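Local coordinates for hypothetical protein PAE2754 (Pyrobaculum aerophilum, PDB 1V8P) that probably acts as the magnesium-dependent nuclease toxin of a VapBC-type toxin-antitoxin system, with ribonuclease and slow single-stranded DNA exonuclease activity, at residues L105-E110 / S119-A124. The protein carries 1 engineered substitution. Sequence-based numbering, arbitrary orientation.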
loop_
_atom_site.group_PDB
_atom_site.type_symbol
_atom_site.label_atom_id
_atom_site.label_comp_id
_atom_site.label_asym_id
_atom_site.label_seq_id
_atom_site.Cartn_x
_atom_site.Cartn_y
_atom_site.Cartn_z
ATOM N N LEU C 105 -6.445 16.888 -2.968
ATOM C CA LEU C 105 -7.305 15.835 -3.502
ATOM C C LEU C 105 -7.600 16.131 -4.957
ATOM O O LEU C 105 -7.594 15.232 -5.801
ATOM C CB LEU C 105 -8.626 15.755 -2.739
ATOM C CG LEU C 105 -9.316 14.390 -2.626
ATOM C CD1 LEU C 105 -10.814 14.631 -2.530
ATOM C CD2 LEU C 105 -8.991 13.479 -3.800
ATOM N N ARG C 106 -7.843 17.401 -5.260
ATOM C CA ARG C 106 -8.146 17.764 -6.627
ATOM C C ARG C 106 -6.964 17.497 -7.541
ATOM O O ARG C 106 -7.145 16.960 -8.635
ATOM C CB ARG C 106 -8.580 19.222 -6.740
ATOM C CG ARG C 106 -9.245 19.490 -8.080
ATOM C CD ARG C 106 -9.894 20.837 -8.145
ATOM N NE ARG C 106 -8.911 21.902 -8.029
ATOM C CZ ARG C 106 -9.173 23.178 -8.288
ATOM N NH1 ARG C 106 -10.392 23.539 -8.681
ATOM N NH2 ARG C 106 -8.215 24.091 -8.154
ATOM N N VAL C 107 -5.760 17.869 -7.103
ATOM C CA VAL C 107 -4.563 17.621 -7.909
ATOM C C VAL C 107 -4.401 16.123 -8.101
ATOM O O VAL C 107 -4.020 15.666 -9.175
ATOM C CB VAL C 107 -3.280 18.203 -7.244
ATOM C CG1 VAL C 107 -2.023 17.567 -7.867
ATOM C CG2 VAL C 107 -3.239 19.726 -7.433
ATOM N N ALA C 108 -4.706 15.364 -7.053
ATOM C CA ALA C 108 -4.615 13.909 -7.091
ATOM C C ALA C 108 -5.490 13.358 -8.207
ATOM O O ALA C 108 -5.034 12.622 -9.064
ATOM C CB ALA C 108 -5.066 13.320 -5.748
ATOM N N VAL C 109 -6.762 13.723 -8.169
ATOM C CA VAL C 109 -7.735 13.281 -9.156
ATOM C C VAL C 109 -7.375 13.734 -10.571
ATOM O O VAL C 109 -7.390 12.939 -11.513
ATOM C CB VAL C 109 -9.140 13.825 -8.800
ATOM C CG1 VAL C 109 -10.148 13.405 -9.848
ATOM C CG2 VAL C 109 -9.556 13.327 -7.422
ATOM N N GLU C 110 -7.042 15.012 -10.711
ATOM C CA GLU C 110 -6.710 15.587 -12.015
ATOM C C GLU C 110 -5.517 14.994 -12.736
ATOM O O GLU C 110 -5.604 14.708 -13.929
ATOM C CB GLU C 110 -6.507 17.090 -11.890
ATOM C CG GLU C 110 -7.797 17.866 -11.822
ATOM C CD GLU C 110 -7.597 19.287 -11.336
ATOM O OE1 GLU C 110 -8.607 20.016 -11.237
ATOM O OE2 GLU C 110 -6.436 19.670 -11.044
ATOM N N SER C 119 0.437 15.678 -2.712
ATOM C CA SER C 119 0.738 16.646 -1.668
ATOM C C SER C 119 2.026 17.373 -2.075
ATOM O O SER C 119 2.168 18.590 -1.890
ATOM C CB SER C 119 0.921 15.933 -0.320
ATOM O OG SER C 119 -0.298 15.371 0.134
ATOM N N TYR C 120 2.951 16.619 -2.657
ATOM C CA TYR C 120 4.216 17.180 -3.107
ATOM C C TYR C 120 4.085 18.094 -4.335
ATOM O O TYR C 120 4.657 19.184 -4.363
ATOM C CB TYR C 120 5.201 16.055 -3.396
ATOM C CG TYR C 120 5.638 15.367 -2.131
ATOM C CD1 TYR C 120 5.008 14.196 -1.689
ATOM C CD2 TYR C 120 6.664 15.912 -1.348
ATOM C CE1 TYR C 120 5.389 13.586 -0.508
ATOM C CE2 TYR C 120 7.054 15.312 -0.167
ATOM C CZ TYR C 120 6.418 14.144 0.255
ATOM O OH TYR C 120 6.823 13.529 1.419
ATOM N N ALA C 121 3.330 17.650 -5.334
ATOM C CA ALA C 121 3.119 18.422 -6.546
ATOM C C ALA C 121 2.454 19.757 -6.206
ATOM O O ALA C 121 2.888 20.817 -6.664
ATOM C CB ALA C 121 2.242 17.622 -7.530
ATOM N N TYR C 122 1.407 19.698 -5.389
ATOM C CA TYR C 122 0.688 20.901 -5.002
ATOM C C TYR C 122 1.533 21.926 -4.244
ATOM O O TYR C 122 1.491 23.111 -4.553
ATOM C CB TYR C 122 -0.532 20.541 -4.161
ATOM C CG TYR C 122 -1.312 21.752 -3.714
ATOM C CD1 TYR C 122 -2.262 22.357 -4.553
ATOM C CD2 TYR C 122 -1.044 22.348 -2.485
ATOM C CE1 TYR C 122 -2.916 23.534 -4.167
ATOM C CE2 TYR C 122 -1.685 23.519 -2.094
ATOM C CZ TYR C 122 -2.614 24.107 -2.930
ATOM O OH TYR C 122 -3.218 25.275 -2.507
ATOM N N VAL C 123 2.297 21.478 -3.258
ATOM C CA VAL C 123 3.114 22.383 -2.461
ATOM C C VAL C 123 4.226 23.005 -3.259
ATOM O O VAL C 123 4.505 24.198 -3.119
ATOM C CB VAL C 123 3.736 21.672 -1.247
ATOM C CG1 VAL C 123 4.690 22.618 -0.500
ATOM C CG2 VAL C 123 2.639 21.199 -0.342
ATOM N N ALA C 124 4.870 22.204 -4.095
ATOM C CA ALA C 124 5.964 22.722 -4.906
ATOM C C ALA C 124 5.445 23.801 -5.865
ATOM O O ALA C 124 5.953 24.928 -5.883
ATOM C CB ALA C 124 6.618 21.592 -5.679
#
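V107 projects from helix 101-111 and spreads its two methyl groups over neighbouring positions of helix 115-127, one meeting A121 and the other Y122. CG2 comes up to the phenol ring at its edge, near the ring plane, and lies 4.0 Å from Y122 CD1; the methyl therefore borders the aromatic ring without covering a face. The two side chains cross at about a right angle. In Y122, CG is anti to the backbone N (chi1 179°), which carries the ring out from its own helix, past V107 on the side where E103 and V104 of helix 101-111 touch it. The other branch of valine turns to the smallest side chain of the interface, with V107 CG1 4.3 Å from A121 CB. With chi1 at 163°, CG1 stands opposite the backbone N and CG2 opposite the carbonyl carbon, and this fork serves both partners at once. No hydrogen bond links the segments; they meet through apolar contact alone, burying 109 Å² in total, and the backbones come nearest at V107 CA and Y122 CA, 6.8 Å apart. On the exposed side of helix 101-111, R106 NE and E110 OE1 make a long, purely electrostatic pairing at 3.7 Å, one turn apart. This is local packing between consecutive helices of the PIN domain, close to the predicted magnesium ligand D117. P100 also touches Y122, while V107 rests in addition on A118. Beyond the pair, helix 115-127 packs through V123 and A124 on L31 of strand 30-32 in the parallel sheet, and A108 of helix 101-111 meets W69 of the second subunit.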